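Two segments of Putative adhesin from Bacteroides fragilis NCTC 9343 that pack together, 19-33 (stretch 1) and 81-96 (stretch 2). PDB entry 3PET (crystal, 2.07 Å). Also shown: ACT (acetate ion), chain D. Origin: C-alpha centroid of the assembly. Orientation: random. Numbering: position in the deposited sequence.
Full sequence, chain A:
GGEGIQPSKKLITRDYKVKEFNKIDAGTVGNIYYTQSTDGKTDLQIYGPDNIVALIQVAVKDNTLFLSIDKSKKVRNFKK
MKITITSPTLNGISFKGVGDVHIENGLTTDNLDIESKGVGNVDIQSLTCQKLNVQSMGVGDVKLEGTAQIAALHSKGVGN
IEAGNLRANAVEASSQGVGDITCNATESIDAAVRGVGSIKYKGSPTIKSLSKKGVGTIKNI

Stretch 1 (19-33) KEFNKIDAGTVGNIY
Stretch 2, residues 81-96: MKITITSPTLNGISFK

Two parallel strand pairings join the stretches, burying 1410 Å² in all. Strand 23-26 runs beside 92-95 (axes 4.7 Å apart, 2°), with Lys23 opposite Gly92 and Ala26 opposite Phe95; strand 31-33 runs beside 82-87 (4.8 Å, 24°), with Asn31 opposite Lys82 and Tyr33 opposite Thr84.

Within the strands the backbone is extended (Ile24 -123/132, Ile83 -107/119); psi drops at Asn22 (10°) and Asn91 (-15°) just before the first pairing, and at Gly27 (37°) and Lys96 (31°) just after it. The amides alternate as parallel register requires. In the first pair, Ile24 N donates to Gly92 O (3.0 Å), Ser94 N to Ile24 O (2.8 Å, 172°), Ala26 N to Ser94 O (3.0 Å) and Lys96 N to Ala26 O (2.8 Å). Ahead of them Asn91 N donates to Asn22 O (2.7 Å, 177°). In the second, Ile83 N reaches Asn31 O (2.9 Å), Tyr33 N reaches Ile83 O (2.8 Å) and Ile85 N reaches Tyr33 O (2.9 Å, 176°). Before this ladder begins, a water bridges Asn31 N (3.1 Å) and Met81 O (2.5 Å), which are 3.7 Å apart. Another donates to Glu20 OE2 (2.6 Å) and Phe21 O (2.9 Å) and hydrogen-bonds Thr89 OG1 (2.6 Å).

The buried side is aliphatic and aromatic, so it leaves few polar groups to satisfy. Ile24, Ile32, Ile83 and Ile85 are all m,t. Ile85 CD1 lies 3.6 Å from Ile32 CG2 and 4.0 Å from Ile24 CG2, while Ile24 CD1 meets Leu90 CD1 (3.6 Å; Leu90 t,p). Ile32 CD1 approaches the edge of the Phe95 ring at CE1 (3.8 Å; chi1 t), and Ile85 CG2 that of Phe21 at CZ (3.4 Å; chi1 p).

On the Asp25-Ser94 face, Asp25 OD2 (chi1 t) forms a salt bridge with Lys96 NZ (3.1 Å), NZ being the donor; NZ also donates to Ser94 OG (3.3 Å). Within stretch 2, away from this pair, Ser87 OG (chi1 p) donates to Thr89 O (2.7 Å). Gly30, at 137/159, suits its place: a CB would sit 3.2 Å from Met81 CB and jam against the preceding carbonyl.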

# COMPACT_ATOMS: atom_id res chain seq x y z
N LYS A 19 16.42 -8.47 28.49
CA LYS A 19 15.42 -8.85 29.49
C LYS A 19 14.26 -9.52 28.75
O LYS A 19 14.08 -9.27 27.56
CB LYS A 19 14.90 -7.61 30.24
CG LYS A 19 15.82 -7.09 31.33
CD LYS A 19 15.02 -6.19 32.26
CE LYS A 19 15.89 -5.25 33.04
NZ LYS A 19 15.09 -4.13 33.57
N GLU A 20 13.44 -10.32 29.45
CA GLU A 20 12.31 -10.95 28.78
C GLU A 20 11.27 -9.89 28.35
O GLU A 20 11.07 -8.88 29.03
CB GLU A 20 11.68 -12.06 29.63
CG GLU A 20 10.62 -12.84 28.85
CD GLU A 20 10.02 -14.03 29.56
OE1 GLU A 20 10.64 -14.51 30.54
OE2 GLU A 20 8.95 -14.51 29.13
N PHE A 21 10.67 -10.11 27.18
CA PHE A 21 9.67 -9.26 26.56
C PHE A 21 8.59 -10.15 25.96
O PHE A 21 8.85 -11.33 25.69
CB PHE A 21 10.32 -8.36 25.47
CG PHE A 21 11.06 -9.14 24.40
CD1 PHE A 21 10.37 -9.70 23.33
CD2 PHE A 21 12.42 -9.41 24.53
CE1 PHE A 21 11.04 -10.50 22.39
CE2 PHE A 21 13.08 -10.20 23.58
CZ PHE A 21 12.39 -10.74 22.53
N ASN A 22 7.41 -9.58 25.70
CA ASN A 22 6.32 -10.30 25.04
C ASN A 22 5.79 -9.47 23.86
O ASN A 22 4.77 -9.81 23.27
CB ASN A 22 5.21 -10.67 26.03
CG ASN A 22 4.47 -9.51 26.65
OD1 ASN A 22 4.88 -8.35 26.60
ND2 ASN A 22 3.37 -9.80 27.27
N LYS A 23 6.50 -8.38 23.52
CA LYS A 23 6.16 -7.49 22.42
C LYS A 23 7.41 -7.05 21.70
O LYS A 23 8.47 -6.90 22.31
CB LYS A 23 5.36 -6.25 22.89
CG LYS A 23 3.97 -6.55 23.44
CD LYS A 23 3.23 -5.29 23.93
CE LYS A 23 3.69 -4.68 25.27
NZ LYS A 23 3.42 -5.54 26.47
N ILE A 24 7.28 -6.84 20.38
CA ILE A 24 8.37 -6.39 19.51
C ILE A 24 7.92 -5.12 18.82
O ILE A 24 6.82 -5.07 18.26
CB ILE A 24 8.79 -7.48 18.48
CG1 ILE A 24 9.29 -8.78 19.17
CG2 ILE A 24 9.86 -6.92 17.46
CD1 ILE A 24 9.12 -10.04 18.28
N ASP A 25 8.80 -4.09 18.83
CA ASP A 25 8.59 -2.82 18.15
C ASP A 25 9.85 -2.55 17.36
O ASP A 25 10.89 -2.24 17.95
CB ASP A 25 8.24 -1.71 19.15
CG ASP A 25 7.85 -0.39 18.51
OD1 ASP A 25 8.65 0.16 17.74
OD2 ASP A 25 6.79 0.13 18.86
N ALA A 26 9.79 -2.70 16.02
CA ALA A 26 10.99 -2.59 15.20
C ALA A 26 10.88 -1.55 14.07
O ALA A 26 9.90 -1.55 13.31
CB ALA A 26 11.33 -3.96 14.62
N GLY A 27 11.90 -0.69 13.99
CA GLY A 27 12.03 0.37 12.99
C GLY A 27 13.35 0.21 12.25
O GLY A 27 14.02 1.18 11.91
N THR A 28 13.73 -1.03 12.02
CA THR A 28 15.00 -1.38 11.39
C THR A 28 14.84 -1.75 9.94
O THR A 28 13.72 -1.85 9.42
CB THR A 28 15.60 -2.58 12.17
OG1 THR A 28 14.58 -3.56 12.30
CG2 THR A 28 16.12 -2.19 13.53
N VAL A 29 15.98 -1.99 9.29
CA VAL A 29 16.06 -2.50 7.93
C VAL A 29 16.62 -3.92 8.04
O VAL A 29 17.71 -4.11 8.56
CB VAL A 29 16.86 -1.62 6.95
CG1 VAL A 29 16.84 -2.26 5.56
CG2 VAL A 29 16.31 -0.21 6.89
N GLY A 30 15.89 -4.89 7.53
CA GLY A 30 16.32 -6.29 7.57
C GLY A 30 15.19 -7.21 7.93
O GLY A 30 14.21 -6.78 8.56
N ASN A 31 15.35 -8.49 7.58
CA ASN A 31 14.31 -9.48 7.83
C ASN A 31 14.37 -9.96 9.24
O ASN A 31 15.47 -10.12 9.80
CB ASN A 31 14.42 -10.65 6.84
CG ASN A 31 14.16 -10.22 5.42
OD1 ASN A 31 13.35 -9.34 5.15
ND2 ASN A 31 14.88 -10.80 4.48
N ILE A 32 13.19 -10.18 9.82
CA ILE A 32 13.08 -10.63 11.21
C ILE A 32 12.49 -12.03 11.26
O ILE A 32 11.46 -12.29 10.62
CB ILE A 32 12.24 -9.65 12.06
CG1 ILE A 32 12.94 -8.26 12.12
CG2 ILE A 32 11.94 -10.23 13.47
CD1 ILE A 32 12.07 -7.11 12.67
N TYR A 33 13.11 -12.91 12.07
CA TYR A 33 12.64 -14.28 12.26
C TYR A 33 12.39 -14.48 13.74
O TYR A 33 13.34 -14.46 14.54
CB TYR A 33 13.67 -15.31 11.70
CG TYR A 33 13.84 -15.23 10.20
CD1 TYR A 33 14.72 -14.31 9.62
CD2 TYR A 33 13.05 -16.00 9.35
CE1 TYR A 33 14.85 -14.21 8.23
CE2 TYR A 33 13.19 -15.92 7.96
CZ TYR A 33 14.08 -15.01 7.41
OH TYR A 33 14.19 -14.96 6.04
N MSE A 81 21.59 -8.59 6.25
CA MSE A 81 21.02 -8.27 7.58
C MSE A 81 19.93 -9.28 7.98
O MSE A 81 18.95 -9.44 7.25
CB MSE A 81 20.45 -6.84 7.62
CG MSE A 81 21.52 -5.75 7.58
SE MSE A 81 22.85 -5.88 9.02
CE MSE A 81 21.69 -5.65 10.49
N LYS A 82 20.12 -9.98 9.10
CA LYS A 82 19.12 -10.93 9.60
C LYS A 82 18.97 -10.75 11.10
O LYS A 82 19.97 -10.79 11.84
CB LYS A 82 19.47 -12.39 9.25
CG LYS A 82 18.30 -13.33 9.48
CD LYS A 82 18.70 -14.77 9.73
CE LYS A 82 18.99 -15.53 8.46
NZ LYS A 82 19.27 -16.97 8.72
N ILE A 83 17.73 -10.50 11.54
CA ILE A 83 17.42 -10.31 12.95
C ILE A 83 16.68 -11.55 13.45
O ILE A 83 15.62 -11.87 12.93
CB ILE A 83 16.61 -8.99 13.17
CG1 ILE A 83 17.42 -7.75 12.68
CG2 ILE A 83 16.17 -8.84 14.65
CD1 ILE A 83 16.57 -6.47 12.33
N THR A 84 17.25 -12.26 14.43
CA THR A 84 16.69 -13.48 14.98
C THR A 84 16.26 -13.18 16.41
O THR A 84 17.07 -12.76 17.24
CB THR A 84 17.71 -14.61 14.84
OG1 THR A 84 17.85 -14.87 13.44
CG2 THR A 84 17.27 -15.90 15.53
N ILE A 85 14.95 -13.35 16.67
CA ILE A 85 14.36 -13.04 17.97
C ILE A 85 13.70 -14.30 18.57
O ILE A 85 13.03 -15.05 17.87
CB ILE A 85 13.33 -11.88 17.83
CG1 ILE A 85 13.91 -10.66 17.05
CG2 ILE A 85 12.78 -11.44 19.21
CD1 ILE A 85 12.91 -9.42 16.89
N THR A 86 13.88 -14.51 19.88
CA THR A 86 13.22 -15.62 20.55
C THR A 86 12.84 -15.20 21.96
O THR A 86 13.60 -14.50 22.64
CB THR A 86 13.97 -16.98 20.49
OG1 THR A 86 13.17 -17.97 21.15
CG2 THR A 86 15.34 -16.94 21.09
N SER A 87 11.65 -15.63 22.37
CA SER A 87 11.12 -15.40 23.70
C SER A 87 10.09 -16.49 24.04
O SER A 87 9.55 -17.10 23.12
CB SER A 87 10.49 -14.01 23.79
OG SER A 87 9.28 -13.95 23.03
N PRO A 88 9.79 -16.75 25.34
CA PRO A 88 8.77 -17.78 25.67
C PRO A 88 7.35 -17.40 25.21
O PRO A 88 6.56 -18.29 24.90
CB PRO A 88 8.86 -17.86 27.20
CG PRO A 88 10.25 -17.39 27.53
CD PRO A 88 10.40 -16.22 26.58
N THR A 89 7.01 -16.08 25.19
CA THR A 89 5.69 -15.62 24.81
C THR A 89 5.75 -14.43 23.86
O THR A 89 6.73 -13.68 23.88
CB THR A 89 4.82 -15.23 26.05
OG1 THR A 89 5.36 -14.07 26.68
CG2 THR A 89 4.63 -16.38 27.05
N LEU A 90 4.68 -14.23 23.06
CA LEU A 90 4.55 -13.08 22.18
C LEU A 90 3.09 -12.69 22.04
O LEU A 90 2.26 -13.52 21.65
CB LEU A 90 5.18 -13.32 20.80
CG LEU A 90 5.36 -12.05 19.94
CD1 LEU A 90 6.47 -11.15 20.49
CD2 LEU A 90 5.64 -12.41 18.50
N ASN A 91 2.78 -11.41 22.36
CA ASN A 91 1.43 -10.83 22.28
C ASN A 91 1.32 -9.71 21.26
O ASN A 91 0.21 -9.31 20.94
CB ASN A 91 1.01 -10.30 23.66
CG ASN A 91 0.85 -11.41 24.66
OD1 ASN A 91 1.55 -11.46 25.65
ND2 ASN A 91 -0.03 -12.38 24.38
N GLY A 92 2.44 -9.16 20.81
CA GLY A 92 2.38 -8.05 19.87
C GLY A 92 3.60 -7.86 19.01
O GLY A 92 4.73 -8.07 19.45
N ILE A 93 3.35 -7.46 17.76
CA ILE A 93 4.37 -7.07 16.79
C ILE A 93 3.94 -5.76 16.20
O ILE A 93 2.87 -5.67 15.59
CB ILE A 93 4.71 -8.11 15.67
CG1 ILE A 93 5.11 -9.50 16.25
CG2 ILE A 93 5.86 -7.56 14.76
CD1 ILE A 93 5.12 -10.63 15.21
N SER A 94 4.77 -4.74 16.38
CA SER A 94 4.60 -3.43 15.74
C SER A 94 5.79 -3.23 14.81
O SER A 94 6.93 -3.15 15.29
CB SER A 94 4.51 -2.32 16.78
OG SER A 94 4.32 -1.11 16.08
N PHE A 95 5.56 -3.30 13.50
CA PHE A 95 6.66 -3.20 12.55
C PHE A 95 6.56 -1.91 11.76
O PHE A 95 5.55 -1.65 11.12
CB PHE A 95 6.72 -4.43 11.62
CG PHE A 95 7.92 -4.41 10.69
CD1 PHE A 95 9.18 -4.79 11.15
CD2 PHE A 95 7.79 -4.02 9.37
CE1 PHE A 95 10.28 -4.79 10.29
CE2 PHE A 95 8.90 -3.99 8.52
CZ PHE A 95 10.14 -4.37 8.99
N LYS A 96 7.65 -1.11 11.79
CA LYS A 96 7.72 0.19 11.13
C LYS A 96 9.02 0.35 10.33
O LYS A 96 9.49 1.46 10.19
CB LYS A 96 7.61 1.33 12.17
CG LYS A 96 6.40 1.26 13.10
CD LYS A 96 6.43 2.35 14.16
CE LYS A 96 6.83 1.82 15.52
NZ LYS A 96 5.68 1.84 16.48
C ACT D . 19.77 -1.87 9.73
O ACT D . 19.82 -2.88 9.01
OXT ACT D . 18.70 -1.46 10.12
CH3 ACT D . 21.04 -1.13 10.12
O HOH W 1 7.97 -13.81 26.87
O HOH W 2 17.43 -8.89 5.35